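Local coordinates for heavy-metal chelation domain-containing protein (Pyrococcus horikoshii, PDB 3NPG) that is of unknown function but belongs to the DUF364 family, whose members are putative heavy-metal chelation proteins, at residues A187-Q201 against T210-N222. Numbering follows the deposited sequence.
Sequences AKKAKLIVITGPTGQ and TKVTHLASMKVTN. With ACT (acetate ion), chain E.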
ATOM      1  N   ALA A 187      -7.764 -21.556  15.719  1.00 27.27           N
ATOM      2  CA  ALA A 187      -7.060 -21.748  16.996  1.00 26.98           C
ATOM      3  C   ALA A 187      -7.371 -23.140  17.579  1.00 30.96           C
ATOM      4  O   ALA A 187      -7.964 -23.248  18.658  1.00 31.35           O
ATOM      5  CB  ALA A 187      -7.471 -20.667  17.977  1.00 27.27           C
ATOM      6  N   LYS A 188      -6.972 -24.203  16.849  1.00 26.96           N
ATOM      7  CA  LYS A 188      -7.286 -25.601  17.187  1.00 27.02           C
ATOM      8  C   LYS A 188      -6.631 -26.073  18.491  1.00 33.67           C
ATOM      9  O   LYS A 188      -7.272 -26.772  19.278  1.00 35.02           O
ATOM     10  CB  LYS A 188      -6.880 -26.549  16.027  1.00 27.81           C
ATOM     11  CG  LYS A 188      -7.356 -26.110  14.640  1.00 22.89           C
ATOM     12  CD  LYS A 188      -8.848 -26.324  14.437  1.00 26.88           C
ATOM     13  CE  LYS A 188      -9.259 -26.029  13.016  1.00 28.24           C
ATOM     14  NZ  LYS A 188     -10.734 -26.003  12.866  1.00 37.94           N
ATOM     15  N   LYS A 189      -5.344 -25.734  18.692  1.00 30.18           N
ATOM     16  CA  LYS A 189      -4.530 -26.252  19.798  1.00 30.41           C
ATOM     17  C   LYS A 189      -4.198 -25.149  20.859  1.00 33.07           C
ATOM     18  O   LYS A 189      -3.594 -25.446  21.902  1.00 31.84           O
ATOM     19  CB  LYS A 189      -3.237 -26.865  19.215  1.00 33.51           C
ATOM     20  CG  LYS A 189      -2.392 -27.640  20.193  1.00 55.84           C
ATOM     21  CD  LYS A 189      -1.265 -28.374  19.488  1.00 67.21           C
ATOM     22  CE  LYS A 189       0.071 -27.705  19.694  1.00 75.55           C
ATOM     23  NZ  LYS A 189       1.175 -28.482  19.077  1.00 84.95           N
ATOM     24  N   ALA A 190      -4.613 -23.893  20.595  1.00 29.11           N
ATOM     25  CA  ALA A 190      -4.319 -22.779  21.496  1.00 27.86           C
ATOM     26  C   ALA A 190      -5.102 -22.873  22.787  1.00 32.81           C
ATOM     27  O   ALA A 190      -6.315 -23.108  22.768  1.00 32.69           O
ATOM     28  CB  ALA A 190      -4.590 -21.456  20.809  1.00 27.49           C
ATOM     29  N   LYS A 191      -4.400 -22.739  23.918  1.00 30.14           N
ATOM     30  CA  LYS A 191      -5.012 -22.783  25.255  1.00 30.57           C
ATOM     31  C   LYS A 191      -5.117 -21.372  25.857  1.00 33.90           C
ATOM     32  O   LYS A 191      -5.820 -21.166  26.854  1.00 33.82           O
ATOM     33  CB  LYS A 191      -4.223 -23.735  26.198  1.00 34.24           C
ATOM     34  CG  LYS A 191      -2.702 -23.696  26.013  1.00 51.31           C
ATOM     35  CD  LYS A 191      -2.016 -24.806  26.798  1.00 62.35           C
ATOM     36  CE  LYS A 191      -0.527 -24.771  26.621  1.00 70.81           C
ATOM     37  NZ  LYS A 191       0.141 -25.845  27.398  1.00 78.74           N
ATOM     38  N   LEU A 192      -4.462 -20.396  25.209  1.00 29.68           N
ATOM     39  CA  LEU A 192      -4.421 -19.015  25.663  1.00 28.64           C
ATOM     40  C   LEU A 192      -4.617 -18.061  24.467  1.00 31.49           C
ATOM     41  O   LEU A 192      -3.762 -18.006  23.585  1.00 31.56           O
ATOM     42  CB  LEU A 192      -3.062 -18.751  26.355  1.00 28.82           C
ATOM     43  CG  LEU A 192      -2.845 -17.361  26.957  1.00 33.58           C
ATOM     44  CD1 LEU A 192      -3.749 -17.131  28.156  1.00 34.02           C
ATOM     45  CD2 LEU A 192      -1.425 -17.190  27.376  1.00 37.04           C
ATOM     46  N   ILE A 193      -5.780 -17.368  24.406  1.00 26.72           N
ATOM     47  CA  ILE A 193      -6.088 -16.409  23.334  1.00 25.45           C
ATOM     48  C   ILE A 193      -6.362 -15.036  23.935  1.00 29.66           C
ATOM     49  O   ILE A 193      -7.368 -14.850  24.627  1.00 29.24           O
ATOM     50  CB  ILE A 193      -7.258 -16.906  22.425  1.00 28.02           C
ATOM     51  CG1 ILE A 193      -6.931 -18.295  21.813  1.00 28.96           C
ATOM     52  CG2 ILE A 193      -7.581 -15.870  21.330  1.00 26.59           C
ATOM     53  CD1 ILE A 193      -8.055 -18.957  21.154  1.00 35.09           C
ATOM     54  N   VAL A 194      -5.437 -14.085  23.713  1.00 26.85           N
ATOM     55  CA  VAL A 194      -5.537 -12.734  24.272  1.00 26.47           C
ATOM     56  C   VAL A 194      -5.858 -11.711  23.180  1.00 30.92           C
ATOM     57  O   VAL A 194      -5.112 -11.594  22.203  1.00 30.65           O
ATOM     58  CB  VAL A 194      -4.245 -12.342  25.050  1.00 30.12           C
ATOM     59  CG1 VAL A 194      -4.429 -11.024  25.787  1.00 29.30           C
ATOM     60  CG2 VAL A 194      -3.829 -13.446  26.013  1.00 30.70           C
ATOM     61  N   ILE A 195      -6.956 -10.962  23.350  1.00 27.81           N
ATOM     62  CA  ILE A 195      -7.324  -9.877  22.433  1.00 27.41           C
ATOM     63  C   ILE A 195      -6.864  -8.555  23.061  1.00 30.43           C
ATOM     64  O   ILE A 195      -7.428  -8.122  24.068  1.00 29.13           O
ATOM     65  CB  ILE A 195      -8.858  -9.897  22.116  1.00 30.88           C
ATOM     66  CG1 ILE A 195      -9.337 -11.312  21.652  1.00 31.73           C
ATOM     67  CG2 ILE A 195      -9.239  -8.815  21.105  1.00 31.74           C
ATOM     68  CD1 ILE A 195      -8.565 -11.929  20.425  1.00 39.96           C
ATOM     69  N   THR A 196      -5.746  -8.001  22.557  1.00 27.98           N
ATOM     70  CA  THR A 196      -5.101  -6.843  23.175  1.00 28.04           C
ATOM     71  C   THR A 196      -5.264  -5.546  22.388  1.00 31.30           C
ATOM     72  O   THR A 196      -5.169  -5.543  21.160  1.00 31.14           O
ATOM     73  CB  THR A 196      -3.626  -7.154  23.503  1.00 37.99           C
ATOM     74  OG1 THR A 196      -3.075  -6.070  24.252  1.00 41.42           O
ATOM     75  CG2 THR A 196      -2.785  -7.406  22.254  1.00 35.69           C
ATOM     76  N   GLY A 197      -5.433  -4.444  23.118  1.00 27.02           N
ATOM     77  CA  GLY A 197      -5.544  -3.114  22.533  1.00 26.36           C
ATOM     78  C   GLY A 197      -6.762  -2.337  22.987  1.00 29.30           C
ATOM     79  O   GLY A 197      -7.739  -2.923  23.465  1.00 29.44           O
ATOM     80  N   PRO A 198      -6.768  -0.996  22.770  1.00 25.00           N
ATOM     81  CA  PRO A 198      -7.942  -0.184  23.175  1.00 24.00           C
ATOM     82  C   PRO A 198      -9.270  -0.601  22.514  1.00 26.69           C
ATOM     83  O   PRO A 198     -10.327  -0.308  23.057  1.00 26.80           O
ATOM     84  CB  PRO A 198      -7.540   1.246  22.781  1.00 25.66           C
ATOM     85  CG  PRO A 198      -6.058   1.227  22.726  1.00 30.52           C
ATOM     86  CD  PRO A 198      -5.678  -0.148  22.250  1.00 26.31           C
ATOM     87  N   THR A 199      -9.217  -1.296  21.350  1.00 22.06           N
ATOM     88  CA  THR A 199     -10.440  -1.769  20.675  1.00 21.40           C
ATOM     89  C   THR A 199     -11.083  -2.963  21.460  1.00 24.97           C
ATOM     90  O   THR A 199     -12.254  -3.300  21.237  1.00 25.56           O
ATOM     91  CB  THR A 199     -10.148  -2.105  19.185  1.00 24.38           C
ATOM     92  OG1 THR A 199      -9.357  -1.061  18.606  1.00 25.67           O
ATOM     93  CG2 THR A 199     -11.417  -2.304  18.369  1.00 19.03           C
ATOM     94  N   GLY A 200     -10.326  -3.529  22.403  1.00 19.38           N
ATOM     95  CA  GLY A 200     -10.791  -4.629  23.242  1.00 18.38           C
ATOM     96  C   GLY A 200     -11.474  -4.171  24.518  1.00 20.21           C
ATOM     97  O   GLY A 200     -11.491  -4.902  25.511  1.00 19.49           O
ATOM     98  N   GLN A 201     -12.085  -2.961  24.488  1.00 16.07           N
ATOM     99  CA  GLN A 201     -12.795  -2.374  25.634  1.00 15.83           C
ATOM    100  C   GLN A 201     -14.147  -3.045  25.878  1.00 21.11           C
ATOM    101  O   GLN A 201     -14.840  -2.692  26.833  1.00 20.14           O
ATOM    102  CB  GLN A 201     -13.000  -0.865  25.420  1.00 16.90           C
ATOM    103  CG  GLN A 201     -11.789  -0.012  25.765  1.00 22.97           C
ATOM    104  CD  GLN A 201     -12.005   1.440  25.403  1.00 30.63           C
ATOM    105  OE1 GLN A 201     -12.707   1.771  24.446  1.00 23.61           O
ATOM    106  NE2 GLN A 201     -11.372   2.338  26.141  1.00 21.82           N
ATOM    107  N   THR A 210     -16.827 -18.330  23.399  1.00 27.00           N
ATOM    108  CA  THR A 210     -15.756 -18.307  22.393  1.00 26.00           C
ATOM    109  C   THR A 210     -14.450 -18.862  22.965  1.00 29.07           C
ATOM    110  O   THR A 210     -14.355 -19.101  24.171  1.00 28.59           O
ATOM    111  CB  THR A 210     -15.567 -16.884  21.806  1.00 30.39           C
ATOM    112  OG1 THR A 210     -14.969 -16.041  22.787  1.00 28.30           O
ATOM    113  CG2 THR A 210     -16.867 -16.277  21.299  1.00 27.89           C
ATOM    114  N   LYS A 211     -13.438 -19.048  22.102  1.00 25.71           N
ATOM    115  CA  LYS A 211     -12.133 -19.559  22.522  1.00 26.06           C
ATOM    116  C   LYS A 211     -11.274 -18.470  23.198  1.00 30.79           C
ATOM    117  O   LYS A 211     -10.235 -18.789  23.785  1.00 32.16           O
ATOM    118  CB  LYS A 211     -11.383 -20.182  21.335  1.00 28.73           C
ATOM    119  CG  LYS A 211     -12.000 -21.481  20.827  1.00 43.42           C
ATOM    120  CD  LYS A 211     -11.125 -22.125  19.764  1.00 54.42           C
ATOM    121  CE  LYS A 211     -11.757 -23.355  19.169  1.00 66.52           C
ATOM    122  NZ  LYS A 211     -10.935 -23.912  18.066  1.00 73.67           N
ATOM    123  N   VAL A 212     -11.720 -17.181  23.129  1.00 26.05           N
ATOM    124  CA  VAL A 212     -11.014 -16.051  23.770  1.00 25.03           C
ATOM    125  C   VAL A 212     -10.920 -16.293  25.276  1.00 28.26           C
ATOM    126  O   VAL A 212     -11.940 -16.574  25.920  1.00 28.09           O
ATOM    127  CB  VAL A 212     -11.700 -14.679  23.459  1.00 28.55           C
ATOM    128  CG1 VAL A 212     -10.971 -13.528  24.149  1.00 27.84           C
ATOM    129  CG2 VAL A 212     -11.793 -14.436  21.956  1.00 28.15           C
ATOM    130  N   THR A 213      -9.703 -16.221  25.834  1.00 24.17           N
ATOM    131  CA  THR A 213      -9.489 -16.489  27.263  1.00 23.78           C
ATOM    132  C   THR A 213      -9.343 -15.207  28.079  1.00 26.44           C
ATOM    133  O   THR A 213      -9.802 -15.149  29.219  1.00 26.14           O
ATOM    134  CB  THR A 213      -8.300 -17.429  27.456  1.00 27.65           C
ATOM    135  OG1 THR A 213      -7.139 -16.832  26.868  1.00 26.28           O
ATOM    136  CG2 THR A 213      -8.551 -18.822  26.852  1.00 24.98           C
ATOM    137  N   HIS A 214      -8.686 -14.184  27.505  1.00 22.56           N
ATOM    138  CA  HIS A 214      -8.438 -12.919  28.196  1.00 21.64           C
ATOM    139  C   HIS A 214      -8.720 -11.724  27.298  1.00 24.24           C
ATOM    140  O   HIS A 214      -8.684 -11.842  26.071  1.00 22.51           O
ATOM    141  CB  HIS A 214      -6.977 -12.854  28.697  1.00 22.48           C
ATOM    142  CG  HIS A 214      -6.631 -13.903  29.705  1.00 27.05           C
ATOM    143  ND1 HIS A 214      -6.322 -15.194  29.324  1.00 29.41           N
ATOM    144  CD2 HIS A 214      -6.495 -13.800  31.046  1.00 29.39           C
ATOM    145  CE1 HIS A 214      -6.060 -15.846  30.446  1.00 29.35           C
ATOM    146  NE2 HIS A 214      -6.139 -15.045  31.504  1.00 29.72           N
ATOM    147  N   LEU A 215      -8.947 -10.557  27.915  1.00 21.56           N
ATOM    148  CA  LEU A 215      -9.090  -9.284  27.228  1.00 21.20           C
ATOM    149  C   LEU A 215      -8.112  -8.297  27.832  1.00 25.28           C
ATOM    150  O   LEU A 215      -8.194  -8.005  29.027  1.00 25.04           O
ATOM    151  CB  LEU A 215     -10.535  -8.746  27.352  1.00 21.41           C
ATOM    152  CG  LEU A 215     -11.538  -9.259  26.311  1.00 26.35           C
ATOM    153  CD1 LEU A 215     -12.953  -8.890  26.698  1.00 26.49           C
ATOM    154  CD2 LEU A 215     -11.211  -8.723  24.914  1.00 27.99           C
ATOM    155  N   ALA A 216      -7.127  -7.849  27.040  1.00 22.14           N
ATOM    156  CA  ALA A 216      -6.147  -6.865  27.498  1.00 22.14           C
ATOM    157  C   ALA A 216      -6.435  -5.511  26.871  1.00 27.11           C
ATOM    158  O   ALA A 216      -6.190  -5.312  25.680  1.00 26.85           O
ATOM    159  CB  ALA A 216      -4.746  -7.316  27.152  1.00 22.76           C
ATOM    160  N   SER A 217      -7.032  -4.607  27.646  1.00 24.92           N
ATOM    161  CA  SER A 217      -7.420  -3.299  27.145  1.00 25.41           C
ATOM    162  C   SER A 217      -7.134  -2.207  28.181  1.00 32.28           C
ATOM    163  O   SER A 217      -6.330  -2.424  29.097  1.00 31.94           O
ATOM    164  CB  SER A 217      -8.894  -3.299  26.763  1.00 28.69           C
ATOM    165  OG  SER A 217      -9.212  -2.169  25.971  1.00 40.56           O
HETATM  166  N   MSE A 218      -7.767  -1.021  28.024  1.00 30.56           N
HETATM  167  CA  MSE A 218      -7.573   0.103  28.940  1.00 31.51           C
HETATM  168  C   MSE A 218      -8.859   0.910  29.135  1.00 33.40           C
HETATM  169  O   MSE A 218      -9.647   1.064  28.198  1.00 32.67           O
HETATM  170  CB  MSE A 218      -6.434   1.012  28.456  1.00 34.83           C
HETATM  171  CG  MSE A 218      -6.702   1.660  27.094  1.00 43.03           C
HETATM  172 SE   MSE A 218      -5.117   2.433  26.328  0.75 53.22          SE
HETATM  173  CE  MSE A 218      -4.063   0.767  26.022  1.00 49.65           C
ATOM    174  N   LYS A 219      -9.060   1.441  30.350  1.00 28.39           N
ATOM    175  CA  LYS A 219     -10.223   2.263  30.658  1.00 26.99           C
ATOM    176  C   LYS A 219      -9.812   3.717  30.815  1.00 29.45           C
ATOM    177  O   LYS A 219      -8.859   4.012  31.536  1.00 28.31           O
ATOM    178  CB  LYS A 219     -10.935   1.757  31.930  1.00 29.21           C
ATOM    179  CG  LYS A 219     -12.223   2.519  32.253  1.00 33.66           C
ATOM    180  CD  LYS A 219     -12.908   1.980  33.482  1.00 41.67           C
ATOM    181  CE  LYS A 219     -14.178   2.731  33.778  1.00 50.41           C
ATOM    182  NZ  LYS A 219     -14.849   2.215  34.997  1.00 60.08           N
ATOM    183  N   VAL A 220     -10.541   4.630  30.151  1.00 26.09           N
ATOM    184  CA  VAL A 220     -10.272   6.067  30.223  1.00 26.25           C
ATOM    185  C   VAL A 220     -10.582   6.608  31.633  1.00 30.72           C
ATOM    186  O   VAL A 220     -11.716   6.496  32.102  1.00 30.10           O
ATOM    187  CB  VAL A 220     -11.042   6.843  29.126  1.00 30.07           C
ATOM    188  CG1 VAL A 220     -10.733   8.329  29.198  1.00 30.52           C
ATOM    189  CG2 VAL A 220     -10.725   6.293  27.738  1.00 29.50           C
ATOM    190  N   THR A 221      -9.560   7.172  32.311  1.00 28.02           N
ATOM    191  CA  THR A 221      -9.716   7.729  33.663  1.00 28.65           C
ATOM    192  C   THR A 221     -10.145   9.199  33.621  1.00 32.81           C
ATOM    193  O   THR A 221     -10.880   9.645  34.495  1.00 32.94           O
ATOM    194  CB  THR A 221      -8.438   7.510  34.497  1.00 36.87           C
ATOM    195  OG1 THR A 221      -7.305   8.010  33.778  1.00 37.61           O
ATOM    196  CG2 THR A 221      -8.223   6.056  34.853  1.00 33.75           C
ATOM    197  N   ASN A 222      -9.679   9.952  32.600  1.00 29.13           N
ATOM    198  CA  ASN A 222     -10.063  11.351  32.395  1.00 29.01           C
ATOM    199  C   ASN A 222     -10.579  11.515  30.968  1.00 32.15           C
ATOM    200  O   ASN A 222      -9.788  11.558  30.024  1.00 31.22           O
ATOM    201  CB  ASN A 222      -8.871  12.295  32.662  1.00 30.00           C
ATOM    202  CG  ASN A 222      -9.252  13.760  32.810  1.00 45.15           C
ATOM    203  OD1 ASN A 222     -10.045  14.316  32.036  1.00 37.39           O
ATOM    204  ND2 ASN A 222      -8.637  14.428  33.767  1.00 35.65           N
TER
HETATM  205  C   ACT E 251      -6.154  -1.847  18.932  1.00 39.69           C
HETATM  206  O   ACT E 251      -6.968  -2.672  18.664  1.00 39.43           O
HETATM  207  OXT ACT E 251      -6.514  -0.729  19.066  1.00 38.80           O
HETATM  208  CH3 ACT E 251      -4.681  -2.223  19.075  1.00 39.70           C
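I193, I195 and G197 bond through their backbones to the 213-216 run, pairing parallel strands 192-196 and 214-220. I193 O takes both T213 N and H214 N. A216 N gives to I195 O at 3.0 Å, and G197 N reaches A216 O almost head-on at 2.8 Å. The I195 N to H214 O bond is weak. These are neighbouring strands of the Rossmann-like mixed sheet, and strand 167-171 pairs with the other edge of 192-196.

Side chains extend the pairing at both ends. T213 OG1 sits between its own backbone N and carbonyl carbon (chi1 58°), where it accepts I193 N at 2.9 Å. The same hydroxyl shares a hydrogen bond with H214 ND1. K211 NZ meets A187 O from above the carbonyl plane. Where the chain leaves strand 192-196, S217 OG donates to G197 O at 3.0 Å, while G200 N reaches that oxygen from the opposite face of its plane. Q201 NE2 points straight at M218 O, 3.0 Å away and in its amide plane; its OE1 takes V47 N from the small antiparallel sheet. With an alanine at Q201, M218 O and V47 N would probably both lose a partner, and the tie between the two sheets would weaken.

Apolar contacts line both faces. The I195 and V212 side chains cross at about a right angle, with CG1 of I195 3.7 Å from CG1 of V212, and I195 CB meets L215 CD2. On the other face V194 CG1 touches A216 CB, and L192 CD1 lies obliquely against the H214 ring. P198 CG packs beside M218 CE, of a selenomethionine.

An acetate, probably from the crystallisation liquor, lies by T199 OG1. G197 has backbone angles that call for glycine. The chemistry implies a buried strand pair whose following turn, 197-201, is tied to strand 214-220 by side chains as well as backbone.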